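Local structure of aminotransferase, class V family protein (Trichomonas vaginalis, 5F8V) at residues Q52-E57 / I257-E262; R58-L63 / F69-V74; C154-E157 / I162-Q165; R221-F226 / T230-I235; A284-P289 / E298-M303. The protein probably catalyses the reversible, pyridoxal-phosphate-dependent transamination between O-phospho-L-serine and 2-oxoglutarate, the second step of L-serine biosynthesis. All coordinates share one frame; numbering follows the deposited sequence.

Contact 1 (Q52-E57 / I257-E262); sequences QKEATE and IFKWIE
E54 carries CG anti to the backbone N (chi1 -176°), K259 carries CG beside its own (chi1 -64°), and both side chains then run extended until they meet. The two side chains cross at about a right angle. The OE1 of E54 lies 3.6 Å from the CE of K259. Its distance to K259 NZ is 3.9 Å, so the direct salt bridge is long. A water closes the gap. It donates to E54 OE1 at 2.7 Å and accepts from K259 NZ at 2.9 Å. Beside this polar bridge, F258 leaves its backbone toward helix 46-63. Its CE2 sits 3.8 Å from the backbone O of A55, and the approach is oblique to the ring. F258 also packs on R58, L62 and F73. The contact therefore joins helix 46-63 to helix 248-263, with a buried aromatic side and a more open charged side. E54 OE1 has further partners in R58 NH2 and N255 ND2. Two cations, an amide and a water thus gather at one carboxylate oxygen. This setting would be expected to favour the charged form of E54, with K259 held mainly through the water.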
# COMPACT_ATOMS: atom_id res chain seq x y z
N GLN A 52 -14.95 4.57 -5.29
CA GLN A 52 -13.75 4.46 -6.13
C GLN A 52 -14.00 4.95 -7.54
O GLN A 52 -13.14 5.60 -8.13
CB GLN A 52 -13.24 3.03 -6.17
CG GLN A 52 -11.91 2.92 -6.90
CD GLN A 52 -11.22 1.60 -6.68
OE1 GLN A 52 -11.15 1.11 -5.56
NE2 GLN A 52 -10.67 1.03 -7.75
N LYS A 53 -15.18 4.63 -8.07
CA LYS A 53 -15.63 5.18 -9.35
C LYS A 53 -15.61 6.70 -9.30
O LYS A 53 -15.00 7.34 -10.15
CB LYS A 53 -17.05 4.67 -9.66
CG LYS A 53 -17.60 5.04 -11.03
CD LYS A 53 -19.03 4.50 -11.17
CE LYS A 53 -19.85 5.26 -12.19
NZ LYS A 53 -21.32 5.07 -11.99
N GLU A 54 -16.25 7.26 -8.28
CA GLU A 54 -16.30 8.71 -8.07
C GLU A 54 -14.89 9.32 -7.96
O GLU A 54 -14.59 10.32 -8.61
CB GLU A 54 -17.13 9.03 -6.83
CG GLU A 54 -17.32 10.52 -6.56
CD GLU A 54 -18.00 10.78 -5.23
OE1 GLU A 54 -17.37 11.41 -4.35
OE2 GLU A 54 -19.15 10.34 -5.06
N ALA A 55 -14.03 8.70 -7.14
CA ALA A 55 -12.65 9.18 -6.96
C ALA A 55 -11.88 9.22 -8.29
O ALA A 55 -11.14 10.18 -8.56
CB ALA A 55 -11.91 8.31 -5.96
N THR A 56 -12.08 8.21 -9.12
CA THR A 56 -11.43 8.13 -10.43
C THR A 56 -11.90 9.25 -11.36
O THR A 56 -11.09 9.96 -11.99
CB THR A 56 -11.68 6.75 -11.09
OG1 THR A 56 -11.27 5.70 -10.19
CG2 THR A 56 -10.90 6.62 -12.40
N GLU A 57 -13.22 9.40 -11.45
CA GLU A 57 -13.86 10.45 -12.24
C GLU A 57 -13.44 11.84 -11.77
O GLU A 57 -13.14 12.71 -12.59
CB GLU A 57 -15.40 10.30 -12.19
CG GLU A 57 -15.95 9.20 -13.08
CD GLU A 57 -17.38 8.78 -12.74
OE1 GLU A 57 -18.08 9.48 -11.97
OE2 GLU A 57 -17.82 7.72 -13.23
N ILE A 257 -9.41 15.00 -0.52
CA ILE A 257 -8.48 16.03 -0.98
C ILE A 257 -8.83 16.52 -2.39
O ILE A 257 -8.77 17.71 -2.64
CB ILE A 257 -7.00 15.58 -0.91
CG1 ILE A 257 -6.58 15.35 0.55
CG2 ILE A 257 -6.08 16.64 -1.54
CD1 ILE A 257 -5.30 14.56 0.71
N PHE A 258 -9.22 15.63 -3.30
CA PHE A 258 -9.64 16.05 -4.65
C PHE A 258 -10.80 17.07 -4.56
O PHE A 258 -10.77 18.12 -5.21
CB PHE A 258 -10.05 14.87 -5.54
CG PHE A 258 -8.95 13.84 -5.78
CD1 PHE A 258 -7.59 14.14 -5.62
CD2 PHE A 258 -9.29 12.56 -6.19
CE1 PHE A 258 -6.62 13.17 -5.85
CE2 PHE A 258 -8.32 11.60 -6.42
CZ PHE A 258 -6.98 11.90 -6.24
N LYS A 259 -11.79 16.76 -3.74
CA LYS A 259 -12.91 17.67 -3.49
C LYS A 259 -12.39 19.00 -2.94
O LYS A 259 -12.76 20.06 -3.42
CB LYS A 259 -13.91 17.08 -2.50
CG LYS A 259 -14.62 15.80 -2.94
CD LYS A 259 -15.27 15.12 -1.74
CE LYS A 259 -15.92 13.81 -2.12
NZ LYS A 259 -16.32 13.01 -0.92
N TRP A 260 -11.52 18.93 -1.94
CA TRP A 260 -10.94 20.15 -1.37
C TRP A 260 -10.24 21.01 -2.43
O TRP A 260 -10.39 22.22 -2.41
CB TRP A 260 -10.01 19.82 -0.20
CG TRP A 260 -9.30 21.00 0.34
CD1 TRP A 260 -9.74 21.88 1.29
CD2 TRP A 260 -7.99 21.44 -0.03
NE1 TRP A 260 -8.78 22.83 1.54
CE2 TRP A 260 -7.70 22.58 0.74
CE3 TRP A 260 -7.04 20.97 -0.94
CZ2 TRP A 260 -6.50 23.27 0.62
CZ3 TRP A 260 -5.83 21.66 -1.05
CH2 TRP A 260 -5.57 22.80 -0.28
N ILE A 261 -9.49 20.39 -3.34
CA ILE A 261 -8.84 21.12 -4.43
C ILE A 261 -9.87 21.79 -5.34
O ILE A 261 -9.67 22.93 -5.75
CB ILE A 261 -7.93 20.20 -5.28
CG1 ILE A 261 -6.73 19.70 -4.46
CG2 ILE A 261 -7.41 20.94 -6.52
CD1 ILE A 261 -5.93 18.60 -5.12
N GLU A 262 -10.95 21.08 -5.66
CA GLU A 262 -12.03 21.66 -6.48
C GLU A 262 -12.66 22.86 -5.78
O GLU A 262 -12.92 23.89 -6.42
CB GLU A 262 -13.09 20.62 -6.84
CG GLU A 262 -12.59 19.59 -7.82
CD GLU A 262 -13.64 18.57 -8.21
OE1 GLU A 262 -14.30 17.99 -7.31
OE2 GLU A 262 -13.81 18.32 -9.42
O HOH W 1 -17.68 10.61 -1.82

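Contact 2 (R58-L63 / F69-V74); sequences RLRTLL and FNILFV
This is a buried helix-on-sheet contact in the large domain of a fold-type I aminotransferase. The last turns of helix 46-63 lie against strand 69-75, an outermost strand of the seven-stranded mixed sheet within this chain. A short loop joins the two elements. The local axes approach to 10.1 Å, with 125° between their directions. I71 is the central residue on the strand. Its CG2 meets CD2 of L59 at 3.7 Å. The other branch of I71, ending in CD1, packs on R60. L59 CD2 also comes within 4.4 Å of CZ of F73. On the far side of the strand, L72 packs on helix 233-238.

R60 covers I71 and then turns polar. Its chain is extended to CD and bends at chi3 (-60°), which lays the guanidinium over the isoleucine. The CD1 of I71 lies 3.7 Å from the group's plane, over its centre. R60 NH1 is held by the backbone O of V65, in the connecting loop. R60 NH2 donates to the backbone O of F69 at 3.2 Å, with that oxygen in the guanidinium plane.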
# COMPACT_ATOMS: atom_id res chain seq x y z
N ARG A 58 -13.42 12.05 -10.46
CA ARG A 58 -13.08 13.36 -9.91
C ARG A 58 -11.64 13.75 -10.30
O ARG A 58 -11.38 14.89 -10.69
CB ARG A 58 -13.27 13.40 -8.39
CG ARG A 58 -13.28 14.81 -7.82
CD ARG A 58 -13.59 14.84 -6.33
NE ARG A 58 -14.84 14.17 -5.95
CZ ARG A 58 -16.08 14.69 -6.00
NH1 ARG A 58 -16.31 15.94 -6.42
NH2 ARG A 58 -17.10 13.95 -5.59
N LEU A 59 -10.72 12.80 -10.21
CA LEU A 59 -9.35 13.02 -10.62
C LEU A 59 -9.29 13.32 -12.11
O LEU A 59 -8.51 14.18 -12.54
CB LEU A 59 -8.47 11.82 -10.29
CG LEU A 59 -6.98 11.92 -10.62
CD1 LEU A 59 -6.34 13.09 -9.88
CD2 LEU A 59 -6.28 10.61 -10.27
N ARG A 60 -10.09 12.60 -12.90
CA ARG A 60 -10.16 12.87 -14.34
C ARG A 60 -10.62 14.29 -14.61
O ARG A 60 -10.06 14.95 -15.48
CB ARG A 60 -11.06 11.84 -15.08
CG ARG A 60 -11.12 12.07 -16.58
CD ARG A 60 -11.96 11.04 -17.32
NE ARG A 60 -11.49 9.67 -17.15
CZ ARG A 60 -10.41 9.15 -17.73
NH1 ARG A 60 -9.62 9.86 -18.53
NH2 ARG A 60 -10.10 7.88 -17.50
N THR A 61 -11.63 14.76 -13.87
CA THR A 61 -12.16 16.11 -14.02
C THR A 61 -11.10 17.15 -13.64
O THR A 61 -10.81 18.04 -14.43
CB THR A 61 -13.45 16.33 -13.19
OG1 THR A 61 -14.51 15.56 -13.76
CG2 THR A 61 -13.87 17.79 -13.17
N LEU A 62 -10.54 17.02 -12.44
CA LEU A 62 -9.49 17.92 -11.95
C LEU A 62 -8.37 18.14 -12.96
O LEU A 62 -7.99 19.27 -13.23
CB LEU A 62 -8.85 17.36 -10.67
CG LEU A 62 -9.45 17.71 -9.32
CD1 LEU A 62 -8.66 16.96 -8.25
CD2 LEU A 62 -9.43 19.21 -9.08
N LEU A 63 -7.86 17.04 -13.50
CA LEU A 63 -6.74 17.09 -14.46
C LEU A 63 -7.16 17.22 -15.93
O LEU A 63 -6.30 17.49 -16.76
CB LEU A 63 -5.88 15.84 -14.32
CG LEU A 63 -4.80 15.84 -13.25
CD1 LEU A 63 -4.35 14.41 -13.02
CD2 LEU A 63 -3.63 16.72 -13.66
N PHE A 69 -6.49 7.78 -21.91
CA PHE A 69 -5.71 7.40 -20.74
C PHE A 69 -6.55 6.64 -19.72
O PHE A 69 -7.66 7.05 -19.43
CB PHE A 69 -5.11 8.64 -20.09
CG PHE A 69 -4.04 9.28 -20.89
CD1 PHE A 69 -2.70 9.08 -20.58
CD2 PHE A 69 -4.36 10.09 -21.98
CE1 PHE A 69 -1.70 9.68 -21.33
CE2 PHE A 69 -3.37 10.68 -22.74
CZ PHE A 69 -2.03 10.48 -22.41
N ASN A 70 -6.01 5.55 -19.20
CA ASN A 70 -6.55 4.88 -18.01
C ASN A 70 -6.01 5.55 -16.74
O ASN A 70 -4.89 6.07 -16.75
CB ASN A 70 -6.14 3.41 -17.96
CG ASN A 70 -6.64 2.63 -19.17
OD1 ASN A 70 -7.84 2.50 -19.38
ND2 ASN A 70 -5.72 2.10 -19.95
N ILE A 71 -6.80 5.51 -15.66
CA ILE A 71 -6.39 6.03 -14.35
C ILE A 71 -6.39 4.86 -13.38
O ILE A 71 -7.40 4.16 -13.24
CB ILE A 71 -7.33 7.16 -13.86
CG1 ILE A 71 -7.33 8.33 -14.86
CG2 ILE A 71 -6.89 7.65 -12.48
CD1 ILE A 71 -8.36 9.41 -14.56
N LEU A 72 -5.26 4.64 -12.70
CA LEU A 72 -5.15 3.58 -11.70
C LEU A 72 -4.87 4.14 -10.32
O LEU A 72 -4.14 5.10 -10.17
CB LEU A 72 -4.01 2.61 -12.07
CG LEU A 72 -3.98 1.98 -13.46
CD1 LEU A 72 -2.85 0.97 -13.53
CD2 LEU A 72 -5.30 1.31 -13.81
N PHE A 73 -5.49 3.52 -9.32
CA PHE A 73 -5.07 3.63 -7.93
C PHE A 73 -4.48 2.27 -7.60
O PHE A 73 -5.15 1.25 -7.77
CB PHE A 73 -6.27 3.88 -7.01
CG PHE A 73 -6.92 5.21 -7.21
CD1 PHE A 73 -6.34 6.36 -6.68
CD2 PHE A 73 -8.10 5.33 -7.93
CE1 PHE A 73 -6.94 7.60 -6.85
CE2 PHE A 73 -8.70 6.58 -8.11
CZ PHE A 73 -8.12 7.71 -7.58
N VAL A 74 -3.23 2.26 -7.14
CA VAL A 74 -2.54 1.00 -6.81
C VAL A 74 -1.90 1.03 -5.42
O VAL A 74 -1.60 2.09 -4.88
CB VAL A 74 -1.46 0.65 -7.86
CG1 VAL A 74 -2.15 0.23 -9.15
CG2 VAL A 74 -0.51 1.82 -8.12

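Contact 3 (C154-E157 / I162-Q165); sequences CDNE and IEFQ
The backbones of C154-E157 and I162-Q165 run antiparallel, with N156 and E163 as a non-hydrogen-bonded pair. F164 N donates to D155 O at 3.1 Å, and E157 N to I162 O at 2.9 Å. The return bond from I162 N to E157 O is weak. E163 CA also makes a CH...O contact with D155 O, at 3.3 Å. A water links C154 O to I162 O.

On one face, N156 holds CG anti to the backbone N (chi1 -177°), which brings OD1 3.4 Å from CB of E163, with amide and carboxylate planes 56° apart. S301 OG bonds N156 OD1, and R302 pairs with E163 OE2. D155 OD1 lies 3.5 Å from CB of F164, whose ring edge faces D155 O. R185 and N181 hold D155 OD2, and S105 holds E157 OE2. The buried acidic groups are therefore well supplied with donors. This is a short, weakly bonded beta hairpin, a separate two-stranded sheet directly after strand 148-154, an interior strand of the main sheet of a class-V aminotransferase.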
# COMPACT_ATOMS: atom_id res chain seq x y z
N CYS A 154 11.94 12.96 -13.86
CA CYS A 154 11.26 13.42 -12.65
C CYS A 154 10.90 14.89 -12.81
O CYS A 154 11.77 15.76 -12.96
CB CYS A 154 12.17 13.25 -11.45
SG CYS A 154 11.35 13.63 -9.90
N ASP A 155 9.60 15.17 -12.80
CA ASP A 155 9.14 16.54 -13.04
C ASP A 155 9.55 17.48 -11.91
O ASP A 155 9.81 18.65 -12.16
CB ASP A 155 7.62 16.56 -13.24
CG ASP A 155 7.16 17.77 -14.02
OD1 ASP A 155 7.73 18.03 -15.09
OD2 ASP A 155 6.24 18.45 -13.56
N ASN A 156 9.60 16.98 -10.67
CA ASN A 156 10.04 17.78 -9.52
C ASN A 156 10.96 17.00 -8.59
O ASN A 156 10.52 16.07 -7.91
CB ASN A 156 8.82 18.33 -8.76
CG ASN A 156 9.22 19.22 -7.60
OD1 ASN A 156 9.69 20.34 -7.80
ND2 ASN A 156 9.10 18.70 -6.39
N GLU A 157 12.24 17.37 -8.56
CA GLU A 157 13.20 16.69 -7.67
C GLU A 157 13.13 17.33 -6.28
O GLU A 157 13.46 18.50 -6.11
CB GLU A 157 14.61 16.70 -8.26
CG GLU A 157 14.79 15.72 -9.40
CD GLU A 157 14.92 14.26 -8.98
OE1 GLU A 157 14.92 13.97 -7.76
OE2 GLU A 157 15.04 13.38 -9.87
N ILE A 162 14.67 21.12 -8.03
CA ILE A 162 14.72 21.36 -9.49
C ILE A 162 13.41 20.88 -10.12
O ILE A 162 13.08 19.70 -10.03
CB ILE A 162 15.93 20.64 -10.13
CG1 ILE A 162 17.23 21.16 -9.50
CG2 ILE A 162 15.96 20.84 -11.65
CD1 ILE A 162 18.51 20.56 -10.05
N GLU A 163 12.67 21.79 -10.75
CA GLU A 163 11.36 21.50 -11.35
C GLU A 163 11.32 21.98 -12.79
O GLU A 163 11.84 23.04 -13.11
CB GLU A 163 10.23 22.20 -10.57
CG GLU A 163 8.81 21.77 -10.94
CD GLU A 163 7.74 22.35 -10.03
OE1 GLU A 163 7.84 23.53 -9.64
OE2 GLU A 163 6.78 21.62 -9.69
N PHE A 164 10.69 21.18 -13.64
CA PHE A 164 10.51 21.54 -15.04
C PHE A 164 9.32 22.45 -15.13
O PHE A 164 8.29 22.18 -14.52
CB PHE A 164 10.23 20.30 -15.89
CG PHE A 164 11.44 19.47 -16.16
CD1 PHE A 164 12.04 19.48 -17.42
CD2 PHE A 164 11.97 18.66 -15.17
CE1 PHE A 164 13.16 18.71 -17.67
CE2 PHE A 164 13.09 17.88 -15.42
CZ PHE A 164 13.68 17.90 -16.68
N GLN A 165 9.44 23.53 -15.91
CA GLN A 165 8.30 24.42 -16.16
C GLN A 165 7.34 23.86 -17.23
O GLN A 165 6.14 24.11 -17.18
CB GLN A 165 8.78 25.82 -16.54
CG GLN A 165 9.60 26.47 -15.43
CD GLN A 165 9.80 27.97 -15.63
OE1 GLN A 165 9.98 28.44 -16.75
NE2 GLN A 165 9.78 28.72 -14.52
O HOH W 2 13.71 17.61 -12.00
O HOH W 3 6.70 20.20 -16.48

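Contact 4 (R221-F226 / T230-I235); sequences RPVKPF and TMDYRI
R234 reaches back from the start of its helix to the backbone of R221. Its NH2 donates to R221 O at 2.7 Å, but the bond is bent (131° at the hydrogen). The donor stands above the carbonyl plane. R234 NE makes a second, weak bond to the same oxygen at 3.1 Å. V223 lies over one face of the guanidinium, with its CB 4.2 Å from the plane and toward the rim. CG1 of V223 touches OD2 of D232 at 3.7 Å.

D232 sets the position of the arginine. It is the N-cap of helix 233-238. Its CG stands anti to the backbone N (chi1 -174°), which points the carboxylate at both donors of R234. OD1 accepts from R234 N at 3.2 Å, the capping bond. It also accepts from R234 NH1 at 2.8 Å, as a salt bridge. The two donors come from opposite faces of the carboxylate plane.

Further out, N88 of helix 78-89 accepts from R234 NH1 and from Y233 N through its OD1. R221 NH1 is held by the backbone oxygens of A149 and F89. F226 meets F226 of the second subunit with nearly parallel rings, and M231, in a short 3-10 segment, packs on M231 of that subunit.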
# COMPACT_ATOMS: atom_id res chain seq x y z
N ARG A 221 1.69 -2.88 -25.56
CA ARG A 221 3.04 -3.46 -25.57
C ARG A 221 3.08 -4.72 -24.70
O ARG A 221 2.35 -4.80 -23.71
CB ARG A 221 4.07 -2.45 -25.06
CG ARG A 221 4.14 -1.18 -25.90
CD ARG A 221 5.13 -0.19 -25.33
NE ARG A 221 5.26 0.97 -26.21
CZ ARG A 221 6.25 1.86 -26.17
NH1 ARG A 221 7.24 1.75 -25.28
NH2 ARG A 221 6.25 2.87 -27.02
N PRO A 222 3.92 -5.70 -25.06
CA PRO A 222 3.98 -6.93 -24.27
C PRO A 222 4.75 -6.70 -22.97
O PRO A 222 5.78 -6.03 -22.98
CB PRO A 222 4.74 -7.89 -25.18
CG PRO A 222 5.63 -7.02 -25.99
CD PRO A 222 4.86 -5.74 -26.20
N VAL A 223 4.23 -7.23 -21.87
CA VAL A 223 4.91 -7.20 -20.56
C VAL A 223 6.13 -8.12 -20.53
O VAL A 223 6.12 -9.19 -21.15
CB VAL A 223 3.93 -7.56 -19.41
CG1 VAL A 223 3.52 -9.04 -19.46
CG2 VAL A 223 4.53 -7.21 -18.05
N LYS A 224 7.19 -7.70 -19.84
CA LYS A 224 8.41 -8.51 -19.74
C LYS A 224 8.19 -9.70 -18.81
O LYS A 224 7.40 -9.58 -17.87
CB LYS A 224 9.59 -7.67 -19.21
CG LYS A 224 10.15 -6.66 -20.19
CD LYS A 224 11.10 -7.32 -21.18
CE LYS A 224 11.61 -6.32 -22.19
NZ LYS A 224 12.31 -6.99 -23.31
N PRO A 225 8.90 -10.83 -19.03
CA PRO A 225 8.77 -11.98 -18.13
C PRO A 225 9.07 -11.65 -16.65
O PRO A 225 9.83 -10.72 -16.35
CB PRO A 225 9.81 -12.98 -18.66
CG PRO A 225 10.12 -12.53 -20.04
CD PRO A 225 9.97 -11.04 -20.02
N PHE A 226 8.47 -12.43 -15.75
CA PHE A 226 8.66 -12.32 -14.30
C PHE A 226 8.03 -11.07 -13.67
O PHE A 226 8.36 -10.71 -12.55
CB PHE A 226 10.14 -12.46 -13.89
CG PHE A 226 10.85 -13.58 -14.58
CD1 PHE A 226 10.62 -14.90 -14.20
CD2 PHE A 226 11.74 -13.33 -15.62
CE1 PHE A 226 11.27 -15.95 -14.85
CE2 PHE A 226 12.39 -14.37 -16.27
CZ PHE A 226 12.15 -15.69 -15.88
N THR A 230 0.08 -8.47 -10.02
CA THR A 230 -0.56 -7.19 -9.57
C THR A 230 0.16 -5.94 -10.10
O THR A 230 -0.43 -4.85 -10.10
CB THR A 230 -0.68 -7.07 -8.03
OG1 THR A 230 0.61 -7.27 -7.42
CG2 THR A 230 -1.67 -8.08 -7.48
N MET A 231 1.42 -6.09 -10.51
CA MET A 231 2.20 -4.99 -11.09
C MET A 231 2.12 -4.92 -12.62
O MET A 231 2.78 -4.06 -13.23
CB MET A 231 3.66 -5.12 -10.66
CG MET A 231 3.88 -5.02 -9.15
SD MET A 231 5.57 -5.41 -8.66
CE MET A 231 6.49 -4.16 -9.54
N ASP A 232 1.35 -5.81 -13.25
CA ASP A 232 1.04 -5.72 -14.67
C ASP A 232 -0.15 -4.78 -14.78
O ASP A 232 -1.25 -5.12 -14.32
CB ASP A 232 0.70 -7.10 -15.24
CG ASP A 232 0.51 -7.10 -16.77
OD1 ASP A 232 0.29 -6.03 -17.39
OD2 ASP A 232 0.56 -8.20 -17.35
N TYR A 233 0.07 -3.61 -15.36
CA TYR A 233 -0.96 -2.57 -15.36
C TYR A 233 -2.19 -2.94 -16.20
O TYR A 233 -3.28 -2.46 -15.92
CB TYR A 233 -0.39 -1.22 -15.81
CG TYR A 233 0.62 -0.57 -14.87
CD1 TYR A 233 0.39 -0.47 -13.49
CD2 TYR A 233 1.80 -0.01 -15.37
CE1 TYR A 233 1.32 0.15 -12.64
CE2 TYR A 233 2.73 0.61 -14.54
CZ TYR A 233 2.49 0.69 -13.18
OH TYR A 233 3.43 1.32 -12.37
N ARG A 234 -2.01 -3.80 -17.21
CA ARG A 234 -3.13 -4.38 -17.97
C ARG A 234 -4.09 -5.12 -17.05
O ARG A 234 -5.30 -4.95 -17.16
CB ARG A 234 -2.63 -5.37 -19.03
CG ARG A 234 -1.85 -4.73 -20.16
CD ARG A 234 -0.77 -5.64 -20.72
NE ARG A 234 0.28 -4.84 -21.34
CZ ARG A 234 1.23 -4.18 -20.68
NH1 ARG A 234 1.31 -4.23 -19.35
NH2 ARG A 234 2.12 -3.47 -21.36
N ILE A 235 -3.54 -5.93 -16.15
CA ILE A 235 -4.34 -6.67 -15.16
C ILE A 235 -5.12 -5.70 -14.27
O ILE A 235 -6.29 -5.94 -13.98
CB ILE A 235 -3.48 -7.69 -14.34
CG1 ILE A 235 -3.37 -9.04 -15.08
CG2 ILE A 235 -4.07 -7.99 -12.97
CD1 ILE A 235 -2.80 -8.96 -16.47

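Contact 5 (A284-P289 / E298-M303); sequences AIDSNP and EWRSRM
A bidentate, end-on salt bridge ties the C-terminal end of helix 267-286 to the loop that leads into strand 304-307. D286 is the last residue of the helix, and R300 lies in the loop. The two side chains come from opposite directions. R300 is extended from CG to NE, and this carries its guanidinium out to the helix end. The carboxylate and guanidinium planes are 26° apart, so the groups are nearly coplanar. Each terminal nitrogen, NH1 and NH2, takes one oxygen. NH2 of R300 donates to OD1 of D286 at 2.9 Å, on the syn lone pair. R300 NE is held by N293 OD1, a further bond that helps to fix the rotation of the group. R300 also packs on Y282 of the same helix.

The pair lies at the surface. Farther along the loop, S301 forms an ST turn, its OG accepting from M303 N at 3.0 Å. The straighter arm of the salt bridge runs from R300 NH1 to D286 OD2, at 2.8 Å and 174° at the hydrogen.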
# COMPACT_ATOMS: atom_id res chain seq x y z
N ALA A 284 12.86 35.48 0.66
CA ALA A 284 13.46 35.39 2.00
C ALA A 284 14.87 34.76 1.96
O ALA A 284 15.75 35.18 2.71
CB ALA A 284 12.55 34.62 2.95
N ILE A 285 15.08 33.77 1.08
CA ILE A 285 16.41 33.21 0.87
C ILE A 285 17.32 34.28 0.25
O ILE A 285 18.29 34.71 0.87
CB ILE A 285 16.39 31.94 -0.01
CG1 ILE A 285 15.65 30.80 0.70
CG2 ILE A 285 17.81 31.52 -0.39
CD1 ILE A 285 15.16 29.71 -0.23
N ASP A 286 16.97 34.73 -0.96
CA ASP A 286 17.84 35.57 -1.80
C ASP A 286 18.22 36.92 -1.18
O ASP A 286 19.37 37.36 -1.31
CB ASP A 286 17.20 35.83 -3.18
CG ASP A 286 17.15 34.58 -4.06
OD1 ASP A 286 17.78 33.56 -3.74
OD2 ASP A 286 16.46 34.61 -5.09
N SER A 287 17.27 37.56 -0.49
CA SER A 287 17.49 38.88 0.10
C SER A 287 18.25 38.88 1.43
O SER A 287 18.53 39.95 1.97
CB SER A 287 16.15 39.60 0.30
OG SER A 287 15.41 39.00 1.35
N ASN A 288 18.57 37.69 1.95
CA ASN A 288 19.20 37.54 3.25
C ASN A 288 20.61 36.96 3.09
O ASN A 288 20.75 35.88 2.54
CB ASN A 288 18.33 36.60 4.11
CG ASN A 288 18.76 36.56 5.56
OD1 ASN A 288 19.93 36.73 5.88
ND2 ASN A 288 17.81 36.30 6.45
N PRO A 289 21.65 37.66 3.60
CA PRO A 289 23.03 37.13 3.48
C PRO A 289 23.32 35.81 4.22
O PRO A 289 24.30 35.15 3.89
CB PRO A 289 23.89 38.26 4.07
CG PRO A 289 22.99 38.97 5.02
CD PRO A 289 21.63 38.94 4.35
N GLU A 298 14.70 29.72 -13.54
CA GLU A 298 13.91 28.93 -14.49
C GLU A 298 13.70 27.45 -14.08
O GLU A 298 12.78 26.81 -14.57
CB GLU A 298 14.49 29.04 -15.91
CG GLU A 298 15.84 28.35 -16.14
CD GLU A 298 17.05 29.27 -16.03
OE1 GLU A 298 18.05 28.95 -16.71
OE2 GLU A 298 17.01 30.29 -15.28
N TRP A 299 14.56 26.93 -13.19
CA TRP A 299 14.44 25.56 -12.67
C TRP A 299 14.02 25.44 -11.18
O TRP A 299 13.95 24.33 -10.65
CB TRP A 299 15.76 24.83 -12.87
CG TRP A 299 16.22 24.78 -14.29
CD1 TRP A 299 17.33 25.37 -14.82
CD2 TRP A 299 15.57 24.10 -15.37
NE1 TRP A 299 17.41 25.10 -16.17
CE2 TRP A 299 16.35 24.32 -16.53
CE3 TRP A 299 14.41 23.32 -15.48
CZ2 TRP A 299 16.00 23.80 -17.79
CZ3 TRP A 299 14.06 22.79 -16.73
CH2 TRP A 299 14.86 23.03 -17.87
N ARG A 300 13.71 26.56 -10.53
CA ARG A 300 13.37 26.53 -9.10
C ARG A 300 12.00 25.90 -8.84
O ARG A 300 11.00 26.31 -9.43
CB ARG A 300 13.44 27.92 -8.48
CG ARG A 300 14.84 28.33 -8.07
CD ARG A 300 14.88 29.72 -7.47
NE ARG A 300 16.12 29.94 -6.71
CZ ARG A 300 16.45 31.09 -6.12
NH1 ARG A 300 15.66 32.15 -6.20
NH2 ARG A 300 17.59 31.18 -5.44
N SER A 301 11.99 24.91 -7.96
CA SER A 301 10.77 24.23 -7.57
C SER A 301 9.84 25.14 -6.78
O SER A 301 10.29 25.94 -5.95
CB SER A 301 11.11 23.00 -6.73
OG SER A 301 9.96 22.33 -6.24
N ARG A 302 8.54 25.03 -7.06
CA ARG A 302 7.51 25.67 -6.26
C ARG A 302 7.22 24.87 -5.00
O ARG A 302 6.66 25.41 -4.06
CB ARG A 302 6.20 25.83 -7.04
CG ARG A 302 6.28 26.66 -8.32
CD ARG A 302 5.13 26.35 -9.28
NE ARG A 302 5.06 24.91 -9.53
CZ ARG A 302 4.03 24.11 -9.22
NH1 ARG A 302 2.89 24.59 -8.74
NH2 ARG A 302 4.15 22.80 -9.45
N MET A 303 7.57 23.58 -4.99
CA MET A 303 7.16 22.63 -3.96
C MET A 303 8.22 22.39 -2.89
O MET A 303 7.89 22.17 -1.73
CB MET A 303 6.80 21.28 -4.60
CG MET A 303 5.66 21.30 -5.62
SD MET A 303 4.02 21.51 -4.87
CE MET A 303 3.84 23.28 -5.04

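Contacts 1 and 2 share helix 46-63, with centres about 9 Å apart. They touch through the salt bridge of R58 with E262, and through T56 against F73. Contact 2 also touches contact 4, so strand 69-75 lies between two helices. Contacts 2, 3 and 4 follow in series, all inside the long loop closed by contact 1. Contact 5 comes after it. Contacts 3 and 5 have centres about 15 Å apart and touch through E163 N and W299 O. Contacts 4 and 5 are about 42 Å apart, on opposite sides of the chain's centre. Contacts 1 and 2 thus tie helices to the edge of the large sheet, contacts 3 and 5 join the hairpin to the loop before strand 304-307, and contact 4 alone touches the second subunit.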